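Local atomic coordinates of putative thioesterase (PDB entry 3CJY), a protein that probably hydrolyses acyl-CoA thioesters as a double-hotdog thioesterase, and binds a calcium ion. Residues P29-A33 with A138-A143; R163-R169 with W219-I225; I211-A215 with R246-T250. All coordinates share one frame. Numbering follows the deposited sequence.

Contact 1. Residues P29-A33 with A138-A143; sequences PPGHA and AQDDNA
A single carboxylate, that of D140, serves two loops at once: OD2 accepts the backbone N of G31 at 2.7 Å (angle at H 162°), while OD1 accepts the N of N142 at 2.9 Å, which makes an Asx turn. The t rotamer of D140 (chi1 -177°) places both oxygens for this. P29 to H32 is a type II turn closed by H32 N to P29 O at 2.8 Å, with G31 at phi/psi 102/-9, where a CB would collide with the preceding carbonyl. D140 to A143 is a type I turn closed by A143 N to D140 O at 3.0 Å. Across the loops CA atoms approach to 4.3 Å for P29 and Q139, 3.6 Å for P30 and D140, and 5.1 Å for A33 and A143. P29 CA gives a CA-H...O contact to A138 O (3.6 Å), P30 CD lies 4.3 Å from A138 CB, and A33 CB meets A143 CB at 4.1 Å. The CA-to-CB bond of Q139 points away, and its OE1 accepts a hydrogen bond from G28 N. The contact buries 302 Å², joining the N- and C-terminal thioesterase regions at the surface through two facing beta turns, the second overlapped by an Asx turn.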
loop_
_atom_site.group_PDB
_atom_site.type_symbol
_atom_site.label_atom_id
_atom_site.label_comp_id
_atom_site.label_asym_id
_atom_site.label_seq_id
_atom_site.Cartn_x
_atom_site.Cartn_y
_atom_site.Cartn_z
ATOM N N PRO A 29 24.607 -1.985 -5.075
ATOM C CA PRO A 29 25.933 -2.125 -4.522
ATOM C C PRO A 29 26.915 -2.419 -5.655
ATOM O O PRO A 29 26.505 -2.811 -6.761
ATOM C CB PRO A 29 25.820 -3.332 -3.606
ATOM C CG PRO A 29 24.706 -4.160 -4.169
ATOM C CD PRO A 29 23.804 -3.207 -4.944
ATOM N N PRO A 30 28.192 -2.220 -5.380
ATOM C CA PRO A 30 29.223 -2.445 -6.370
ATOM C C PRO A 30 29.032 -3.769 -7.054
ATOM O O PRO A 30 28.823 -4.799 -6.409
ATOM C CB PRO A 30 30.491 -2.433 -5.539
ATOM C CG PRO A 30 30.162 -1.526 -4.379
ATOM C CD PRO A 30 28.742 -1.844 -4.065
ATOM N N GLY A 31 29.039 -3.716 -8.369
ATOM C CA GLY A 31 28.900 -4.881 -9.195
ATOM C C GLY A 31 27.514 -4.996 -9.733
ATOM O O GLY A 31 27.219 -5.840 -10.577
ATOM N N HIS A 32 26.653 -4.135 -9.207
ATOM C CA HIS A 32 25.268 -4.100 -9.607
ATOM C C HIS A 32 24.817 -2.664 -9.842
ATOM O O HIS A 32 25.189 -1.727 -9.116
ATOM C CB HIS A 32 24.398 -4.748 -8.546
ATOM C CG HIS A 32 24.891 -6.091 -8.114
ATOM N ND1 HIS A 32 26.009 -6.245 -7.320
ATOM C CD2 HIS A 32 24.451 -7.341 -8.394
ATOM C CE1 HIS A 32 26.239 -7.533 -7.133
ATOM N NE2 HIS A 32 25.306 -8.219 -7.771
ATOM N N ALA A 33 24.019 -2.524 -10.880
ATOM C CA ALA A 33 23.429 -1.252 -11.259
ATOM C C ALA A 33 22.125 -1.556 -11.961
ATOM O O ALA A 33 22.109 -2.135 -13.070
ATOM C CB ALA A 33 24.337 -0.507 -12.151
ATOM N N ALA A 138 26.980 1.685 0.275
ATOM C CA ALA A 138 27.923 1.760 -0.845
ATOM C C ALA A 138 27.179 1.437 -2.135
ATOM O O ALA A 138 26.340 0.560 -2.169
ATOM C CB ALA A 138 29.072 0.791 -0.643
ATOM N N GLN A 139 27.521 2.182 -3.179
ATOM C CA GLN A 139 26.905 2.055 -4.492
ATOM C C GLN A 139 27.961 1.821 -5.554
ATOM O O GLN A 139 29.090 2.292 -5.453
ATOM C CB GLN A 139 26.137 3.329 -4.826
ATOM C CG GLN A 139 24.950 3.631 -3.851
ATOM C CD GLN A 139 23.798 2.703 -4.062
ATOM O OE1 GLN A 139 23.056 2.837 -5.022
ATOM N NE2 GLN A 139 23.628 1.735 -3.153
ATOM N N ASP A 140 27.555 1.058 -6.551
ATOM C CA ASP A 140 28.377 0.821 -7.731
ATOM C C ASP A 140 28.682 2.207 -8.305
ATOM O O ASP A 140 27.851 3.068 -8.296
ATOM C CB ASP A 140 27.608 -0.051 -8.716
ATOM C CG ASP A 140 28.416 -0.416 -9.941
ATOM O OD1 ASP A 140 28.443 0.395 -10.890
ATOM O OD2 ASP A 140 29.014 -1.515 -9.940
ATOM N N ASP A 141 29.873 2.417 -8.830
ATOM C CA ASP A 141 30.250 3.745 -9.344
ATOM C C ASP A 141 29.452 4.210 -10.562
ATOM O O ASP A 141 29.427 5.402 -10.891
ATOM C CB ASP A 141 31.756 3.845 -9.527
ATOM C CG ASP A 141 32.470 3.971 -8.177
ATOM O OD1 ASP A 141 31.763 4.114 -7.130
ATOM O OD2 ASP A 141 33.711 3.906 -8.163
ATOM N N ASN A 142 28.740 3.266 -11.160
ATOM C CA ASN A 142 27.884 3.529 -12.333
ATOM C C ASN A 142 26.391 3.629 -11.958
ATOM O O ASN A 142 25.516 3.816 -12.805
ATOM C CB ASN A 142 28.133 2.395 -13.352
ATOM C CG ASN A 142 29.635 2.196 -13.652
ATOM O OD1 ASN A 142 30.217 1.098 -13.430
ATOM N ND2 ASN A 142 30.270 3.254 -14.093
ATOM N N ALA A 143 26.118 3.487 -10.654
ATOM C CA ALA A 143 24.742 3.569 -10.102
ATOM C C ALA A 143 24.735 4.856 -9.304
ATOM O O ALA A 143 25.107 4.873 -8.144
ATOM C CB ALA A 143 24.416 2.345 -9.231
#

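Contact 2. Residues R163-R169 with W219-I225; sequences RTRLWLR and WCLCDMI
Backbone pairing sets the frame: strand 163-169 runs antiparallel to 220-225, axes 4.6 Å apart at 172°. Hydrogen-bonded pairs are T164 with M224, L166 with C222 and L168 with C220; R163-I225, R165-D223 and W167-L221 are non-hydrogen-bonded. The N-to-O distances are T164 N-M224 O 3.0 Å and M224 N-T164 O 2.9 Å, L166 N-C222 O 3.0 Å and C222 N-L166 O 2.7 Å, L168 N-C220 O 2.8 Å and C220 N-L168 O 2.9 Å.

On the face that carries R163, R165, W167, L221, D223 and I225, R165 NE forms a salt bridge with D223 OD1 at 2.9 Å, with D223 t at chi1 and R165 m, t, t at chi1-chi3. Water 1 lies 2.9 Å from R163 NH1, 2.6 Å from D223 OD1 and 2.7 Å from M224 O; water 2 lies 3.0 Å from R165 NH2 and 2.5 Å from D223 OD2, to which W241 NE1 also hydrogen-bonds.

CH-pi contacts put L221 CB 4.0 Å from the six-membered-ring centroid of W167 (chi1 -76°, chi2 110°) and R169 CB 3.6 Å from that of W219 (chi1 -69°, chi2 102°). R169 NH2 forms a salt bridge with E150.

Apolar packing fills the other face: L168 CD1 meets C222 CB at 3.5 Å and L166 CD1 meets CE of selenomethionine M224 at 3.8 Å. T164 and M224 there pack on helix 188-196, consistent with the helix-against-antiparallel-sheet layout of the hotdog fold.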
loop_
_atom_site.group_PDB
_atom_site.type_symbol
_atom_site.label_atom_id
_atom_site.label_comp_id
_atom_site.label_asym_id
_atom_site.label_seq_id
_atom_site.Cartn_x
_atom_site.Cartn_y
_atom_site.Cartn_z
ATOM N N ARG A 163 12.490 3.163 13.365
ATOM C CA ARG A 163 12.346 4.392 12.598
ATOM C C ARG A 163 13.638 4.970 12.042
ATOM O O ARG A 163 14.714 4.872 12.645
ATOM C CB ARG A 163 11.596 5.463 13.397
ATOM C CG ARG A 163 10.205 5.068 13.905
ATOM C CD ARG A 163 9.517 6.199 14.571
ATOM N NE ARG A 163 8.174 5.834 15.027
ATOM C CZ ARG A 163 7.056 5.956 14.308
ATOM N NH1 ARG A 163 7.072 6.399 13.079
ATOM N NH2 ARG A 163 5.883 5.591 14.829
ATOM N N THR A 164 13.468 5.603 10.894
ATOM C CA THR A 164 14.528 6.368 10.201
ATOM C C THR A 164 13.870 7.622 9.638
ATOM O O THR A 164 12.857 7.546 8.919
ATOM C CB THR A 164 15.226 5.555 9.121
ATOM O OG1 THR A 164 15.952 4.468 9.729
ATOM C CG2 THR A 164 16.174 6.434 8.286
ATOM N N ARG A 165 14.411 8.772 10.032
ATOM C CA ARG A 165 13.928 10.082 9.561
ATOM C C ARG A 165 15.057 10.857 8.906
ATOM O O ARG A 165 16.079 11.136 9.515
ATOM C CB ARG A 165 13.306 10.871 10.690
ATOM C CG ARG A 165 12.111 10.214 11.287
ATOM C CD ARG A 165 11.628 10.817 12.576
ATOM N NE ARG A 165 10.278 10.357 12.839
ATOM C CZ ARG A 165 9.762 10.178 14.035
ATOM N NH1 ARG A 165 10.516 10.373 15.101
ATOM N NH2 ARG A 165 8.509 9.777 14.151
ATOM N N LEU A 166 14.896 11.078 7.606
ATOM C CA LEU A 166 15.882 11.777 6.786
ATOM C C LEU A 166 15.280 13.018 6.115
ATOM O O LEU A 166 14.129 12.990 5.669
ATOM C CB LEU A 166 16.354 10.816 5.669
ATOM C CG LEU A 166 16.932 9.491 6.111
ATOM C CD1 LEU A 166 17.238 8.679 4.816
ATOM C CD2 LEU A 166 18.181 9.695 6.867
ATOM N N TRP A 167 16.071 14.080 6.028
ATOM C CA TRP A 167 15.753 15.205 5.175
ATOM C C TRP A 167 16.388 14.889 3.812
ATOM O O TRP A 167 17.591 14.589 3.701
ATOM C CB TRP A 167 16.293 16.539 5.703
ATOM C CG TRP A 167 15.552 17.133 6.834
ATOM C CD1 TRP A 167 15.983 17.240 8.118
ATOM C CD2 TRP A 167 14.253 17.715 6.795
ATOM N NE1 TRP A 167 15.050 17.881 8.876
ATOM C CE2 TRP A 167 13.953 18.152 8.108
ATOM C CE3 TRP A 167 13.308 17.902 5.811
ATOM C CZ2 TRP A 167 12.751 18.814 8.420
ATOM C CZ3 TRP A 167 12.115 18.543 6.127
ATOM C CH2 TRP A 167 11.853 18.991 7.406
ATOM N N LEU A 168 15.582 14.991 2.769
ATOM C CA LEU A 168 16.017 14.721 1.399
ATOM C C LEU A 168 15.756 15.903 0.493
ATOM O O LEU A 168 14.739 16.541 0.580
ATOM C CB LEU A 168 15.270 13.519 0.799
ATOM C CG LEU A 168 15.356 12.217 1.585
ATOM C CD1 LEU A 168 14.416 11.181 0.896
ATOM C CD2 LEU A 168 16.786 11.716 1.730
ATOM N N ARG A 169 16.711 16.193 -0.372
ATOM C CA ARG A 169 16.539 17.286 -1.308
ATOM C C ARG A 169 17.232 16.949 -2.615
ATOM O O ARG A 169 18.439 16.590 -2.615
ATOM C CB ARG A 169 17.107 18.586 -0.749
ATOM C CG ARG A 169 16.824 19.744 -1.724
ATOM C CD ARG A 169 17.255 21.074 -1.193
ATOM N NE ARG A 169 18.681 21.198 -0.899
ATOM C CZ ARG A 169 19.193 22.296 -0.325
ATOM N NH1 ARG A 169 18.395 23.313 -0.031
ATOM N NH2 ARG A 169 20.492 22.394 -0.035
ATOM N N TRP A 219 13.193 20.839 0.627
ATOM C CA TRP A 219 13.423 19.711 1.509
ATOM C C TRP A 219 12.158 18.911 1.743
ATOM O O TRP A 219 11.054 19.451 1.833
ATOM C CB TRP A 219 13.941 20.172 2.858
ATOM C CG TRP A 219 15.317 20.715 2.816
ATOM C CD1 TRP A 219 15.693 22.013 2.839
ATOM C CD2 TRP A 219 16.522 19.943 2.736
ATOM N NE1 TRP A 219 17.084 22.116 2.772
ATOM C CE2 TRP A 219 17.602 20.850 2.701
ATOM C CE3 TRP A 219 16.791 18.564 2.682
ATOM C CZ2 TRP A 219 18.933 20.419 2.663
ATOM C CZ3 TRP A 219 18.093 18.141 2.593
ATOM C CH2 TRP A 219 19.158 19.064 2.593
ATOM N N CYS A 220 12.363 17.612 1.805
ATOM C CA CYS A 220 11.282 16.674 2.104
ATOM C C CYS A 220 11.691 15.850 3.335
ATOM O O CYS A 220 12.822 15.322 3.375
ATOM C CB CYS A 220 11.054 15.795 0.889
ATOM S SG CYS A 220 9.854 14.451 1.184
ATOM N N LEU A 221 10.830 15.802 4.354
ATOM C CA LEU A 221 11.067 14.918 5.489
ATOM C C LEU A 221 10.545 13.537 5.072
ATOM O O LEU A 221 9.337 13.347 4.867
ATOM C CB LEU A 221 10.362 15.396 6.744
ATOM C CG LEU A 221 10.659 14.517 7.946
ATOM C CD1 LEU A 221 12.157 14.434 8.273
ATOM C CD2 LEU A 221 9.835 15.015 9.132
ATOM N N CYS A 222 11.490 12.591 5.029
ATOM C CA CYS A 222 11.267 11.191 4.651
ATOM C C CYS A 222 11.227 10.433 5.989
ATOM O O CYS A 222 12.243 10.119 6.611
ATOM C CB CYS A 222 12.366 10.708 3.710
ATOM S SG CYS A 222 12.248 8.961 3.314
ATOM N N ASP A 223 9.999 10.188 6.428
ATOM C CA ASP A 223 9.701 9.678 7.768
ATOM C C ASP A 223 9.225 8.231 7.712
ATOM O O ASP A 223 8.069 7.975 7.412
ATOM C CB ASP A 223 8.597 10.651 8.281
ATOM C CG ASP A 223 8.142 10.398 9.698
ATOM O OD1 ASP A 223 8.797 9.651 10.428
ATOM O OD2 ASP A 223 7.091 10.996 10.053
HETATM N N MSE A 224 10.145 7.323 8.031
HETATM C CA MSE A 224 10.027 5.884 7.836
HETATM C C MSE A 224 10.009 5.034 9.059
HETATM O O MSE A 224 10.623 5.337 10.096
HETATM C CB MSE A 224 11.226 5.399 6.965
HETATM C CG MSE A 224 11.327 6.072 5.617
HETATM SE SE MSE A 224 12.759 5.591 4.471
HETATM C CE MSE A 224 14.132 6.532 5.428
ATOM N N ILE A 225 9.279 3.930 8.942
ATOM C CA ILE A 225 9.288 2.912 9.978
ATOM C C ILE A 225 9.332 1.528 9.338
ATOM O O ILE A 225 8.680 1.270 8.309
ATOM C CB ILE A 225 8.047 3.046 10.964
ATOM C CG1 ILE A 225 8.170 2.084 12.133
ATOM C CG2 ILE A 225 6.742 2.805 10.180
ATOM C CD1 ILE A 225 7.226 2.375 13.306
HETATM O O HOH W 1 9.327 7.319 11.456
HETATM O O HOH W 2 6.218 10.376 12.365
#

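Contact 3. Residues I211-A215 with R246-T250; sequences ITGAA and RLLAT
R246 grips the carbonyl of A214 with both terminal nitrogens: NH2 donates to A214 O at 2.8 Å (angle at H 150°) and NH1 donates to A214 O at 3.0 Å (140°). The side chain, t at chi1 and chi2 and p at chi3, brings the guanidinium edge against this oxygen. L248 O is likewise shared, accepting T212 N at 2.7 Å (148°) and G213 N at 3.1 Å (170°), so one acceptor holds two successive amides as the backbone bends at T212 (phi/psi -96/-38). G213 follows at -167/162; an ideal CB there would lie a tight 3.0 Å from R246 NH1.

Register comes from I211 and A249, an antiparallel non-hydrogen-bonded pair with CA-CA 4.3 Å; the next nearest pair is G213 with L248 (CA-CA 4.7 Å), two residues on against one, so the register slips by a residue. The direction from I211 CA to A215 CA lies 137° from that of R246 CA to A249 CA. L248, at phi/psi -93/-48, and A249 both face L240, a classic beta bulge.

In the packing outside these bonds, A215 CB meets L248 CD1 at 4.0 Å, and I211 CG1 meets A249 CB at 4.3 Å. L248 also packs on L181 of helix 178-185. T212 OG1 hydrogen-bonds to S228 and Q235 of the second subunit, and T250 OG1 to Q235 of that subunit, so this edge takes part in the interface with it. Burying 336 Å², the contact marks where strand 203-211 leaves its neighbour 247-256, at the L248-A249 bulge of an antiparallel hotdog sheet.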
loop_
_atom_site.group_PDB
_atom_site.type_symbol
_atom_site.label_atom_id
_atom_site.label_comp_id
_atom_site.label_asym_id
_atom_site.label_seq_id
_atom_site.Cartn_x
_atom_site.Cartn_y
_atom_site.Cartn_z
ATOM N N ILE A 211 -0.794 9.933 -2.837
ATOM C CA ILE A 211 -0.443 11.345 -2.862
ATOM C C ILE A 211 -1.599 12.216 -2.431
ATOM O O ILE A 211 -2.707 12.074 -2.967
ATOM C CB ILE A 211 -0.034 11.778 -4.280
ATOM C CG1 ILE A 211 1.175 10.942 -4.729
ATOM C CG2 ILE A 211 0.251 13.311 -4.336
ATOM C CD1 ILE A 211 1.558 11.183 -6.187
ATOM N N THR A 212 -1.369 13.069 -1.441
ATOM C CA THR A 212 -2.372 14.063 -1.046
ATOM C C THR A 212 -2.110 15.416 -1.727
ATOM O O THR A 212 -3.029 16.119 -2.138
ATOM C CB THR A 212 -2.464 14.232 0.492
ATOM O OG1 THR A 212 -2.958 13.015 1.052
ATOM C CG2 THR A 212 -3.417 15.363 0.904
ATOM N N GLY A 213 -0.849 15.781 -1.859
ATOM C CA GLY A 213 -0.507 17.050 -2.481
ATOM C C GLY A 213 0.948 17.167 -2.817
ATOM O O GLY A 213 1.756 16.410 -2.340
ATOM N N ALA A 214 1.251 18.097 -3.693
ATOM C CA ALA A 214 2.614 18.295 -4.149
ATOM C C ALA A 214 3.119 19.549 -3.519
ATOM O O ALA A 214 2.384 20.287 -2.839
ATOM C CB ALA A 214 2.680 18.413 -5.648
ATOM N N ALA A 215 4.369 19.842 -3.795
ATOM C CA ALA A 215 4.978 21.048 -3.253
ATOM C C ALA A 215 6.020 21.577 -4.198
ATOM O O ALA A 215 6.487 20.882 -5.130
ATOM C CB ALA A 215 5.634 20.735 -1.885
ATOM N N ARG A 246 3.538 19.897 6.223
ATOM C CA ARG A 246 2.396 19.463 5.386
ATOM C C ARG A 246 2.698 18.105 4.847
ATOM O O ARG A 246 3.812 17.843 4.364
ATOM C CB ARG A 246 2.120 20.447 4.272
ATOM C CG ARG A 246 0.947 19.997 3.358
ATOM C CD ARG A 246 0.441 21.094 2.390
ATOM N NE ARG A 246 1.456 21.598 1.487
ATOM C CZ ARG A 246 1.650 21.191 0.234
ATOM N NH1 ARG A 246 0.908 20.238 -0.277
ATOM N NH2 ARG A 246 2.632 21.727 -0.492
ATOM N N LEU A 247 1.706 17.217 4.970
ATOM C CA LEU A 247 1.820 15.861 4.486
ATOM C C LEU A 247 1.532 15.839 2.972
ATOM O O LEU A 247 0.483 16.300 2.513
ATOM C CB LEU A 247 0.883 14.947 5.265
ATOM C CG LEU A 247 0.943 13.444 4.998
ATOM C CD1 LEU A 247 0.342 12.673 6.209
ATOM C CD2 LEU A 247 0.307 13.016 3.716
ATOM N N LEU A 248 2.524 15.390 2.226
ATOM C CA LEU A 248 2.447 15.312 0.760
ATOM C C LEU A 248 1.981 13.952 0.287
ATOM O O LEU A 248 1.119 13.800 -0.619
ATOM C CB LEU A 248 3.826 15.676 0.174
ATOM C CG LEU A 248 4.410 17.002 0.608
ATOM C CD1 LEU A 248 5.802 17.192 -0.080
ATOM C CD2 LEU A 248 3.453 18.180 0.331
ATOM N N ALA A 249 2.610 12.918 0.846
ATOM C CA ALA A 249 2.279 11.563 0.454
ATOM C C ALA A 249 2.633 10.560 1.499
ATOM O O ALA A 249 3.332 10.884 2.486
ATOM C CB ALA A 249 3.015 11.208 -0.862
ATOM N N THR A 250 2.098 9.354 1.341
ATOM C CA THR A 250 2.563 8.200 2.117
ATOM C C THR A 250 2.875 7.079 1.148
ATOM O O THR A 250 2.472 7.107 -0.005
ATOM C CB THR A 250 1.553 7.665 3.131
ATOM O OG1 THR A 250 0.385 7.209 2.442
ATOM C CG2 THR A 250 1.108 8.737 4.135
#

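Overall arrangement
Contact 1 closes before the other two open along the chain, whereas contacts 2 and 3 cross, their segments alternating in the order 163-169, 211-215, 219-225, 246-250. The latter pair lies wholly in the C-terminal thioesterase region and reaches one antiparallel sheet, with strand 233-241 lying between strands 220-230 and 247-256; their centres are 13 Å apart. Contact 1 has its centre 23 Å from that of contact 2 and 31 Å from that of contact 3, on the opposite side of the chain's centre from contact 3. Contacts 2 and 3 thus hold strands of the C-terminal hotdog region together, while contact 1 joins that region to the N-terminal one through surface loops.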